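Local coordinates for protein S-adenosyl-L-methionine methyl transferase (Ruegeria pomeroyi DSS-3, PDB 3IHT) that binds S-adenosylmethionine in a Rossmann-like domain and probably acts as a methyltransferase, at residues Ser25-Leu30 / Tyr55-Gln60; His32-Thr37 / Gln63-Tyr68. All blocks are in the same frame, centred on the assembly; numbering follows the deposited sequence. Where two conformers were deposited one is given.

Contact 1: Ser25-Leu30 / Tyr55-Gln60; sequences SQRACL and YHHLRQ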
# COMPACT_ATOMS: atom_id res chain seq x y z
N SER A 25 -4.88 3.43 -9.20
CA SER A 25 -5.00 2.99 -10.59
C SER A 25 -5.66 1.61 -10.70
O SER A 25 -6.49 1.39 -11.58
CB SER A 25 -3.65 3.03 -11.29
OG SER A 25 -3.09 4.33 -11.26
N GLN A 26 -5.32 0.69 -9.79
CA GLN A 26 -5.98 -0.63 -9.78
C GLN A 26 -7.43 -0.56 -9.56
O GLN A 26 -8.21 -1.24 -10.25
CB GLN A 26 -5.41 -1.52 -8.66
CG GLN A 26 -4.05 -2.00 -8.92
CD GLN A 26 -3.41 -2.68 -7.71
OE1 GLN A 26 -3.69 -2.33 -6.55
NE2 GLN A 26 -2.58 -3.67 -7.97
N ARG A 27 -7.83 0.27 -8.60
CA ARG A 27 -9.22 0.41 -8.33
C ARG A 27 -9.91 0.95 -9.59
O ARG A 27 -10.93 0.41 -10.02
CB ARG A 27 -9.47 1.29 -7.13
CG ARG A 27 -10.91 1.63 -6.92
CD ARG A 27 -11.12 2.35 -5.59
NE ARG A 27 -10.54 3.69 -5.62
CZ ARG A 27 -10.50 4.51 -4.58
NH1 ARG A 27 -10.98 4.14 -3.42
NH2 ARG A 27 -9.95 5.70 -4.71
N ALA A 28 -9.37 2.03 -10.17
CA ALA A 28 -10.02 2.69 -11.34
C ALA A 28 -10.07 1.72 -12.53
O ALA A 28 -11.12 1.55 -13.15
CB ALA A 28 -9.25 4.02 -11.71
N CYS A 29 -8.95 1.07 -12.81
CA CYS A 29 -8.83 0.15 -13.95
C CYS A 29 -9.69 -1.09 -13.77
O CYS A 29 -10.36 -1.52 -14.70
CB CYS A 29 -7.38 -0.21 -14.21
SG CYS A 29 -6.45 1.17 -14.91
N LEU A 30 -9.69 -1.67 -12.57
CA LEU A 30 -10.52 -2.85 -12.34
C LEU A 30 -12.01 -2.57 -12.40
O LEU A 30 -12.76 -3.34 -12.99
CB LEU A 30 -10.20 -3.54 -11.02
CG LEU A 30 -8.83 -4.23 -11.05
CD1 LEU A 30 -8.45 -4.76 -9.66
CD2 LEU A 30 -8.78 -5.38 -12.08
N TYR A 55 -8.15 -8.66 -4.44
CA TYR A 55 -9.09 -9.78 -4.45
C TYR A 55 -10.39 -9.40 -3.69
O TYR A 55 -11.49 -9.65 -4.17
CB TYR A 55 -8.46 -11.03 -3.87
CG TYR A 55 -9.47 -12.17 -3.75
CD1 TYR A 55 -10.11 -12.71 -4.87
CD2 TYR A 55 -9.71 -12.74 -2.52
CE1 TYR A 55 -11.08 -13.76 -4.74
CE2 TYR A 55 -10.66 -13.78 -2.35
CZ TYR A 55 -11.33 -14.30 -3.47
OH TYR A 55 -12.25 -15.32 -3.28
N HIS A 56 -10.24 -8.80 -2.54
CA HIS A 56 -11.38 -8.35 -1.74
C HIS A 56 -12.23 -7.37 -2.53
O HIS A 56 -13.46 -7.44 -2.51
CB HIS A 56 -10.89 -7.69 -0.45
CG HIS A 56 -11.98 -7.44 0.56
ND1 HIS A 56 -12.66 -6.25 0.64
CD2 HIS A 56 -12.50 -8.24 1.52
CE1 HIS A 56 -13.55 -6.32 1.62
NE2 HIS A 56 -13.48 -7.52 2.17
N HIS A 57 -11.56 -6.46 -3.24
CA HIS A 57 -12.24 -5.48 -4.09
C HIS A 57 -13.02 -6.17 -5.22
O HIS A 57 -14.19 -5.83 -5.47
CB HIS A 57 -11.22 -4.48 -4.68
CG HIS A 57 -11.85 -3.21 -5.14
ND1 HIS A 57 -12.24 -2.22 -4.25
CD2 HIS A 57 -12.21 -2.78 -6.37
CE1 HIS A 57 -12.77 -1.22 -4.93
NE2 HIS A 57 -12.78 -1.54 -6.21
N LEU A 58 -12.39 -7.14 -5.88
CA LEU A 58 -13.05 -7.90 -6.92
C LEU A 58 -14.29 -8.62 -6.39
O LEU A 58 -15.34 -8.62 -7.04
CB LEU A 58 -12.11 -8.92 -7.57
CG LEU A 58 -10.97 -8.36 -8.45
CD1 LEU A 58 -9.99 -9.49 -8.84
CD2 LEU A 58 -11.53 -7.67 -9.68
N ARG A 59 -14.16 -9.23 -5.21
CA ARG A 59 -15.29 -9.94 -4.61
C ARG A 59 -16.48 -9.00 -4.40
O ARG A 59 -17.63 -9.42 -4.53
CB ARG A 59 -14.90 -10.61 -3.29
CG ARG A 59 -13.89 -11.74 -3.41
CD ARG A 59 -13.70 -12.43 -2.06
NE ARG A 59 -14.97 -12.83 -1.43
CZ ARG A 59 -15.48 -14.05 -1.46
NH1 ARG A 59 -14.83 -15.03 -2.06
NH2 ARG A 59 -16.64 -14.30 -0.86
N GLN A 60 -16.22 -7.74 -4.06
CA GLN A 60 -17.27 -6.75 -3.83
C GLN A 60 -17.92 -6.27 -5.14
O GLN A 60 -19.13 -5.97 -5.19
CB GLN A 60 -16.70 -5.56 -3.04
CG GLN A 60 -17.72 -4.52 -2.60
CD GLN A 60 -17.19 -3.57 -1.53
OE1 GLN A 60 -16.56 -3.99 -0.56
NE2 GLN A 60 -17.49 -2.30 -1.67
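Leu30 and Leu58 meet where two helices lie side by side on one face of a Rossmann-like methyltransferase sheet: helix 15-36, ahead of the first strand, and helix 53-61, which follows that strand and the glycine-rich turn holding S-adenosylmethionine. The inner side is apolar. Leu30 points at the facing helix and its CD1 comes within 4.2 Å of Leu58 CD2, a methyl-to-methyl touch. Leu58 leaves its own helix less directly, but its branched end turns back toward the partner. Beneath this pair the packing continues into the sheet, Leu30 resting on His111 of strand 107-112 and Leu58 on Ile67 of strand 67-71. Leu30 also touches Thr54, a residue of the cofactor site.

The outer side is different: an imidazole leans on an arginine stem, and the polar partners come from elsewhere. His57 swings its ring across with CG anti to the backbone N (chi1 -160°), which carries the imidazole to the aliphatic stem of Arg27. There His57 NE2 sits 3.7 Å from Arg27 CG, and its CE1 is 4.0 Å from Arg27 CD. The stem meets the ring at a slant, and the guanidinium and imidazole planes lie 52° apart. Both ring nitrogens have hydrogen-bond partners beyond the two segments: NE2 pairs with Glu31 OE2, one residue past the first segment, and ND1 with Ser14 OG of the second subunit. Such bonds on both nitrogens should fix the ring's rotation. Arg27 bends at chi3, and its NH1 forms a salt bridge with Asp17 OD1 of the second subunit, so this side of the helix pair belongs to the dimer interface. Arg27 NE stays 5.7 Å from His57 NE2, so the two polar groups do not touch.

Contact 2: His32-Thr37 / Gln63-Tyr68; sequences HAIAQT and QGREIY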
# COMPACT_ATOMS: atom_id res chain seq x y z
N HIS A 32 -13.46 -0.20 -14.07
CA HIS A 32 -13.71 0.03 -15.49
C HIS A 32 -13.75 -1.30 -16.25
O HIS A 32 -14.68 -1.55 -17.02
CB HIS A 32 -12.61 0.95 -16.06
CG HIS A 32 -12.72 1.20 -17.53
ND1 HIS A 32 -13.80 1.84 -18.11
CD2 HIS A 32 -11.88 0.89 -18.54
CE1 HIS A 32 -13.62 1.91 -19.42
NE2 HIS A 32 -12.45 1.36 -19.70
N ALA A 33 -12.75 -2.15 -16.01
CA ALA A 33 -12.63 -3.43 -16.71
C ALA A 33 -13.80 -4.38 -16.41
O ALA A 33 -14.32 -5.03 -17.33
CB ALA A 33 -11.29 -4.11 -16.43
N ILE A 34 -14.27 -4.40 -15.15
CA ILE A 34 -15.44 -5.19 -14.78
C ILE A 34 -16.67 -4.72 -15.57
O ILE A 34 -17.40 -5.52 -16.18
CB ILE A 34 -15.72 -5.16 -13.23
CG1 ILE A 34 -14.62 -5.90 -12.47
CG2 ILE A 34 -17.16 -5.73 -12.92
CD1 ILE A 34 -14.55 -5.54 -10.95
N ALA A 35 -16.90 -3.42 -15.60
CA ALA A 35 -18.03 -2.86 -16.35
C ALA A 35 -17.97 -3.18 -17.84
O ALA A 35 -18.99 -3.56 -18.46
CB ALA A 35 -18.10 -1.32 -16.14
N GLN A 36 -16.78 -3.03 -18.39
CA GLN A 36 -16.52 -3.26 -19.81
C GLN A 36 -16.63 -4.72 -20.21
O GLN A 36 -16.73 -5.01 -21.41
CB GLN A 36 -15.13 -2.76 -20.17
CG GLN A 36 -15.01 -1.26 -20.20
CD GLN A 36 -15.68 -0.68 -21.43
OE1 GLN A 36 -15.38 -1.09 -22.56
NE2 GLN A 36 -16.61 0.25 -21.22
N THR A 37 -16.61 -5.62 -19.24
CA THR A 37 -16.74 -7.07 -19.49
C THR A 37 -18.00 -7.71 -18.90
O THR A 37 -18.09 -8.94 -18.83
CB THR A 37 -15.48 -7.84 -19.01
OG1 THR A 37 -15.26 -7.60 -17.62
CG2 THR A 37 -14.23 -7.39 -19.83
N GLN A 63 -20.06 -9.31 -10.21
CA GLN A 63 -21.38 -9.95 -10.05
C GLN A 63 -21.57 -10.98 -11.17
O GLN A 63 -21.27 -10.70 -12.33
CB GLN A 63 -22.49 -8.90 -10.13
CG GLN A 63 -22.28 -7.67 -9.23
CD GLN A 63 -22.14 -8.04 -7.78
OE1 GLN A 63 -22.66 -9.06 -7.35
NE2 GLN A 63 -21.41 -7.23 -7.02
N GLY A 64 -22.01 -12.18 -10.82
CA GLY A 64 -22.36 -13.18 -11.84
C GLY A 64 -21.22 -13.87 -12.59
O GLY A 64 -21.45 -14.47 -13.66
N ARG A 65 -20.01 -13.76 -12.04
CA ARG A 65 -18.81 -14.44 -12.55
C ARG A 65 -18.02 -14.97 -11.36
O ARG A 65 -18.04 -14.38 -10.28
CB ARG A 65 -17.93 -13.47 -13.33
CG ARG A 65 -18.46 -13.13 -14.69
CD ARG A 65 -17.52 -12.15 -15.40
NE ARG A 65 -17.87 -10.75 -15.13
CZ ARG A 65 -17.18 -9.72 -15.57
NH1 ARG A 65 -16.07 -9.93 -16.25
NH2 ARG A 65 -17.59 -8.48 -15.33
N GLU A 66 -17.34 -16.09 -11.58
CA GLU A 66 -16.45 -16.70 -10.60
C GLU A 66 -15.13 -15.94 -10.62
O GLU A 66 -14.77 -15.37 -11.66
CB GLU A 66 -16.18 -18.18 -10.93
CG GLU A 66 -17.42 -19.05 -11.14
CD GLU A 66 -17.15 -20.56 -11.05
OE1 GLU A 66 -16.43 -21.12 -11.90
OE2 GLU A 66 -17.71 -21.20 -10.12
N ILE A 67 -14.42 -15.94 -9.50
CA ILE A 67 -13.06 -15.37 -9.44
C ILE A 67 -12.11 -16.52 -9.03
O ILE A 67 -12.30 -17.11 -7.97
CB ILE A 67 -12.89 -14.21 -8.47
CG1 ILE A 67 -13.88 -13.07 -8.75
CG2 ILE A 67 -11.38 -13.71 -8.49
CD1 ILE A 67 -14.12 -12.12 -7.53
N TYR A 68 -11.15 -16.88 -9.89
CA TYR A 68 -10.09 -17.82 -9.55
C TYR A 68 -8.81 -17.06 -9.22
O TYR A 68 -8.43 -16.09 -9.92
CB TYR A 68 -9.82 -18.81 -10.66
CG TYR A 68 -10.91 -19.80 -10.88
CD1 TYR A 68 -12.01 -19.45 -11.64
CD2 TYR A 68 -10.88 -21.06 -10.28
CE1 TYR A 68 -13.05 -20.35 -11.83
CE2 TYR A 68 -11.94 -21.94 -10.44
CZ TYR A 68 -13.01 -21.57 -11.22
OH TYR A 68 -14.07 -22.41 -11.44
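Arg65 reaches from the loop before strand 67-71 to the end of helix 15-36, where Thr37 and Ile34 receive its guanidinium. Arg65 NH1 donates to Thr37 OG1 at 2.8 Å, with an N-H...O angle of 154°. Arg65 NH2 bonds to Ile34 O at 3.1 Å and more weakly to the same threonine hydroxyl. An arginine side chain thus donates to a carbonyl of the helix's last turn and ties that end to the loop. Thr37 OG1 takes up this position because chi1 of 57° sets it between the backbone N and the carbonyl carbon, from where it also donates to Ala33 O, 2.8 Å away. Ile34 O is shared too: Arg65 NH2 approaches from one face of the carbonyl plane and Thr37 N from the other. Thr37 O lies over one face of the Arg65 guanidinium, 3.2 Å above its plane, while Ile34 CG2 packs 3.7 Å from Arg65 NH2. A methionine in place of Arg65 would probably leave Thr37 OG1 without its charged donor and the carbonyl of Ile34 with one donor fewer. Around these bonds, Arg65 NH1 also pairs with Ser108 OG of strand 107-112, Thr37 packs on Leu142 of strand 141-145, and Ile34 lies against His61 of helix 53-61.

Both contacts draw on helix 15-36, contact 1 from its middle and contact 2 from its C-terminal end, and their centres are 10 Å apart. Along the chain their segments alternate, with helix 53-61 leading into strand 67-71. The two touch through apolar side chains: Leu58 CD2 lies 3.9 Å from Ile34 CD1, and Tyr55 CE1 is 3.8 Å from Ile67 CG2. Contact 1 is nearer the cofactor, the side chain of Leu30 lying about 7 Å from bound S-adenosylmethionine, against about 13 Å for that of Ile34. Contact 1 also reaches the second subunit, whereas contact 2 is made entirely within one chain.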